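Local coordinates for protein dehalogenase (Rhodospirillaceae, PDB 6A41) that probably acts as a dehalogenating enzyme of the short-chain dehydrogenase/reductase type, built on a Rossmann-like fold related to enoyl-acyl carrier protein reductases, at residues A65-E68 with L69-R73; M1-D5 with R6-I10. One frame throughout, in Å; residues are numbered along the deposited sequence.

Interaction 1 of 2, residues A65-E68 with L69-R73; sequences AMVE and LALKR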
loop_
_atom_site.group_PDB
_atom_site.type_symbol
_atom_site.label_atom_id
_atom_site.label_comp_id
_atom_site.label_asym_id
_atom_site.label_seq_id
_atom_site.Cartn_x
_atom_site.Cartn_y
_atom_site.Cartn_z
ATOM N N ALA A 65 -29.717 20.602 8.900
ATOM C CA ALA A 65 -29.902 21.835 9.676
ATOM C C ALA A 65 -28.566 22.340 10.210
ATOM O O ALA A 65 -28.342 23.569 10.338
ATOM C CB ALA A 65 -30.875 21.572 10.858
HETATM N N MSE A 66 -27.726 21.383 10.653
HETATM C CA MSE A 66 -26.401 21.759 11.268
HETATM C C MSE A 66 -25.543 22.441 10.222
HETATM O O MSE A 66 -24.965 23.475 10.482
HETATM C CB MSE A 66 -25.732 20.578 11.897
HETATM C CG MSE A 66 -24.436 20.935 12.633
HETATM SE SE MSE A 66 -22.922 21.033 11.313
HETATM C CE MSE A 66 -22.937 19.035 11.027
ATOM N N VAL A 67 -25.537 21.911 9.008
ATOM C CA VAL A 67 -24.751 22.529 7.894
ATOM C C VAL A 67 -25.260 23.875 7.481
ATOM O O VAL A 67 -24.473 24.790 7.268
ATOM C CB VAL A 67 -24.599 21.565 6.689
ATOM C CG1 VAL A 67 -23.948 22.237 5.484
ATOM C CG2 VAL A 67 -23.747 20.440 7.141
ATOM N N GLU A 68 -26.571 23.997 7.378
ATOM C CA GLU A 68 -27.148 25.270 7.004
ATOM C C GLU A 68 -26.796 26.356 8.043
ATOM O O GLU A 68 -26.450 27.485 7.654
ATOM C CB GLU A 68 -28.659 25.120 6.887
ATOM C CG GLU A 68 -29.379 26.443 6.598
ATOM C CD GLU A 68 -30.900 26.315 6.535
ATOM O OE1 GLU A 68 -31.438 25.221 6.216
ATOM O OE2 GLU A 68 -31.560 27.313 6.793
ATOM N N LEU A 69 -26.887 26.002 9.325
ATOM C CA LEU A 69 -26.481 26.871 10.377
ATOM C C LEU A 69 -24.983 27.223 10.365
ATOM O O LEU A 69 -24.612 28.401 10.591
ATOM C CB LEU A 69 -26.844 26.231 11.701
ATOM C CG LEU A 69 -26.793 27.121 12.922
ATOM C CD1 LEU A 69 -27.710 28.347 12.828
ATOM C CD2 LEU A 69 -27.115 26.254 14.155
ATOM N N ALA A 70 -24.139 26.231 10.157
ATOM C CA ALA A 70 -22.650 26.429 10.100
ATOM C C ALA A 70 -22.406 27.401 9.003
ATOM O O ALA A 70 -21.682 28.387 9.176
ATOM C CB ALA A 70 -21.950 25.119 9.800
ATOM N N LEU A 71 -23.031 27.207 7.854
ATOM C CA LEU A 71 -22.786 28.082 6.695
ATOM C C LEU A 71 -23.266 29.497 6.904
ATOM O O LEU A 71 -22.640 30.423 6.457
ATOM C CB LEU A 71 -23.464 27.535 5.429
ATOM C CG LEU A 71 -22.654 26.396 4.812
ATOM C CD1 LEU A 71 -23.459 25.782 3.688
ATOM C CD2 LEU A 71 -21.286 26.917 4.189
ATOM N N LYS A 72 -24.438 29.674 7.492
ATOM C CA LYS A 72 -24.902 30.988 7.924
ATOM C C LYS A 72 -23.962 31.774 8.855
ATOM O O LYS A 72 -23.929 32.988 8.825
ATOM C CB LYS A 72 -26.232 30.838 8.660
ATOM C CG LYS A 72 -27.453 31.137 7.874
ATOM C CD LYS A 72 -28.001 32.525 8.265
ATOM C CE LYS A 72 -29.508 32.585 8.140
ATOM N NZ LYS A 72 -29.934 31.985 6.815
ATOM N N ARG A 73 -23.171 31.110 9.684
ATOM C CA ARG A 73 -22.394 31.828 10.671
ATOM C C ARG A 73 -21.445 32.823 9.997
ATOM O O ARG A 73 -21.442 33.978 10.424
ATOM C CB ARG A 73 -21.618 30.858 11.579
ATOM C CG ARG A 73 -20.719 31.519 12.607
ATOM C CD ARG A 73 -21.463 31.728 13.866
ATOM N NE ARG A 73 -20.618 32.193 14.946
ATOM C CZ ARG A 73 -21.075 32.813 16.039
ATOM N NH1 ARG A 73 -22.365 33.073 16.210
ATOM N NH2 ARG A 73 -20.223 33.198 16.974
#
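The backbone N of A70 gives its hydrogen to O of M66, 2.9 Å away. V67 O takes the N-H of L71 at the same length, and A65 O and E68 O receive L69 N and K72 N, so four successive i to i+4 bonds run through one piece of helix. On the side facing helix 98-126, V67 and L71 run alongside each other in the same direction: CG1 of V67 meets CD1 of L71 at 4.0 Å. That branch of V67 stands anti to the backbone N (chi1 173°), which sends it along the helix to the next turn. The selenium of M66 makes a looser approach to CB of A70, 4.5 Å. On the exposed face, E68 and K72 are one turn apart, but OE2 of E68 stops 4.9 Å from NZ of K72, so any attraction is probably modest. V67 and L71 press on helix 98-126, through L118, V119 and S122, while A70 rests on L33 of strand 31-34. This is an amphipathic helix flanking the parallel sheet of a Rossmann-like fold.

Interaction 2 of 2, residues M1-D5 with R6-I10; sequences MLLKD and RVILI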
loop_
_atom_site.group_PDB
_atom_site.type_symbol
_atom_site.label_atom_id
_atom_site.label_comp_id
_atom_site.label_asym_id
_atom_site.label_seq_id
_atom_site.Cartn_x
_atom_site.Cartn_y
_atom_site.Cartn_z
HETATM N N MSE A 1 0.468 32.092 12.225
HETATM C CA MSE A 1 -0.916 31.582 12.302
HETATM C C MSE A 1 -1.214 30.752 11.057
HETATM O O MSE A 1 -1.752 31.309 10.133
HETATM C CB MSE A 1 -1.764 32.862 12.480
HETATM C CG MSE A 1 -1.408 33.668 13.745
HETATM SE SE MSE A 1 -1.900 32.468 15.286
HETATM C CE MSE A 1 -3.089 33.741 16.303
ATOM N N LEU A 2 -0.940 29.446 11.041
ATOM C CA LEU A 2 -1.119 28.598 9.815
ATOM C C LEU A 2 -2.575 28.500 9.320
ATOM O O LEU A 2 -2.773 28.243 8.164
ATOM C CB LEU A 2 -0.665 27.142 9.951
ATOM C CG LEU A 2 0.832 26.765 9.890
ATOM C CD1 LEU A 2 0.917 25.384 9.204
ATOM C CD2 LEU A 2 1.717 27.838 9.239
ATOM N N LEU A 3 -3.550 28.711 10.167
ATOM C CA LEU A 3 -4.961 28.563 9.735
ATOM C C LEU A 3 -5.667 29.961 9.980
ATOM O O LEU A 3 -6.860 30.037 10.166
ATOM C CB LEU A 3 -5.618 27.417 10.582
ATOM C CG LEU A 3 -5.121 26.009 10.377
ATOM C CD1 LEU A 3 -5.833 25.113 11.401
ATOM C CD2 LEU A 3 -5.444 25.644 8.939
ATOM N N LYS A 4 -4.866 31.026 9.926
ATOM C CA LYS A 4 -5.392 32.397 10.072
ATOM C C LYS A 4 -6.584 32.518 9.048
ATOM O O LYS A 4 -6.439 32.146 7.909
ATOM C CB LYS A 4 -4.247 33.384 9.697
ATOM C CG LYS A 4 -4.622 34.839 9.733
ATOM C CD LYS A 4 -4.702 35.301 11.161
ATOM C CE LYS A 4 -5.146 36.776 11.247
ATOM N NZ LYS A 4 -6.200 36.855 12.317
ATOM N N ASP A 5 -7.720 32.950 9.528
ATOM C CA ASP A 5 -8.891 33.305 8.716
ATOM C C ASP A 5 -9.448 32.033 8.028
ATOM O O ASP A 5 -9.866 32.126 6.883
ATOM C CB ASP A 5 -8.510 34.360 7.651
ATOM C CG ASP A 5 -8.113 35.749 8.302
ATOM O OD1 ASP A 5 -8.653 36.150 9.323
ATOM O OD2 ASP A 5 -7.186 36.382 7.798
ATOM N N ARG A 6 -9.241 30.823 8.597
ATOM C CA ARG A 6 -9.885 29.641 7.996
ATOM C C ARG A 6 -11.022 29.230 8.905
ATOM O O ARG A 6 -10.797 29.130 10.111
ATOM C CB ARG A 6 -8.893 28.466 7.811
ATOM C CG ARG A 6 -7.758 28.725 6.821
ATOM C CD ARG A 6 -8.313 28.867 5.394
ATOM N NE ARG A 6 -7.272 29.362 4.483
ATOM C CZ ARG A 6 -7.140 30.620 4.067
ATOM N NH1 ARG A 6 -7.954 31.585 4.474
ATOM N NH2 ARG A 6 -6.140 30.932 3.255
ATOM N N VAL A 7 -12.176 28.950 8.333
ATOM C CA VAL A 7 -13.353 28.469 9.059
ATOM C C VAL A 7 -13.333 26.933 8.968
ATOM O O VAL A 7 -13.414 26.375 7.811
ATOM C CB VAL A 7 -14.697 29.019 8.431
ATOM C CG1 VAL A 7 -15.897 28.449 9.159
ATOM C CG2 VAL A 7 -14.673 30.547 8.468
ATOM N N ILE A 8 -13.198 26.290 10.140
ATOM C CA ILE A 8 -13.090 24.842 10.225
ATOM C C ILE A 8 -14.321 24.308 10.955
ATOM O O ILE A 8 -14.549 24.698 12.092
ATOM C CB ILE A 8 -11.831 24.471 10.964
ATOM C CG1 ILE A 8 -10.697 25.030 10.113
ATOM C CG2 ILE A 8 -11.684 22.967 11.081
ATOM C CD1 ILE A 8 -9.378 24.722 10.577
ATOM N N LEU A 9 -15.062 23.393 10.352
ATOM C CA LEU A 9 -16.180 22.778 11.046
ATOM C C LEU A 9 -15.741 21.403 11.507
ATOM O O LEU A 9 -15.320 20.586 10.680
ATOM C CB LEU A 9 -17.284 22.606 9.975
ATOM C CG LEU A 9 -18.435 21.768 10.422
ATOM C CD1 LEU A 9 -19.021 22.377 11.685
ATOM C CD2 LEU A 9 -19.455 21.664 9.234
ATOM N N ILE A 10 -15.826 21.092 12.784
ATOM C CA ILE A 10 -15.423 19.827 13.303
ATOM C C ILE A 10 -16.728 19.124 13.807
ATOM O O ILE A 10 -17.518 19.712 14.542
ATOM C CB ILE A 10 -14.499 19.963 14.494
ATOM C CG1 ILE A 10 -13.240 20.840 14.171
ATOM C CG2 ILE A 10 -14.042 18.571 15.005
ATOM C CD1 ILE A 10 -12.390 21.226 15.370
#
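L3 and I8 meet methyl to methyl, CD1 of L3 lying 3.7 Å from CD1 of I8, and this is the tightly packed, buried part of the contact. The two side chains are set roughly perpendicular. In I8, CG1 is anti to the carbonyl carbon (chi1 -62°) and the chain then runs on extended, which carries CD1 back to the leucine. Beyond this pair, I8 also packs on A79 and V81 of strand 79-83.

The backbone gets there through two tight turns, type I from M1 to K4 and type II from L3 to R6. The second is closed by R6 N donating to L3 O at 3.0 Å; D5, at its third position, has positive phi. The turn delivers the chain into strand 7-10, the first strand of the Rossmann-like parallel sheet, which lies between strands 31-34 and 79-83. V7 N is hydrogen-bonded by the carboxylate of D78 as the strand begins.

R6 stands between the packed side and the open one. A bend at chi2 (-66°) folds its chain back beside the turn, and NH1 donates to D5 O at 3.1 Å. It reaches that oxygen from above the peptide, 60° out of the carbonyl plane, while the oxygen itself lies near the guanidinium edge. K4 O sits over one face of the same group, 3.8 Å from NH1. The stronger polar partner of R6 is D227, whose OD2 forms a salt bridge with NH2.

The solvent side is much looser. K4 and D5 are both exposed, and their salt bridge is long, NZ of K4 to OD1 of D5 being 3.9 Å.

Along the chain, interaction 2 comes first, leading into strand 7-10, and interaction 1 lies later, on helix 63-74; their centres are about 16 Å apart. They nevertheless touch through L9 of the strand, whose CD2 lies 4.1 Å from SE of M66 and 4.3 Å from CB of A70. The helix thus packs directly on the sheet. L33 of the neighbouring strand 31-34 ties the two further, since V7 and L9 lean on it from interaction 2 and A70 and R73 from interaction 1. I10 meets T21 and T22 of helix 18-27 instead, so the strand carries helices on two faces, as expected of the three-layer alpha/beta/alpha architecture of a Rossmann-like fold.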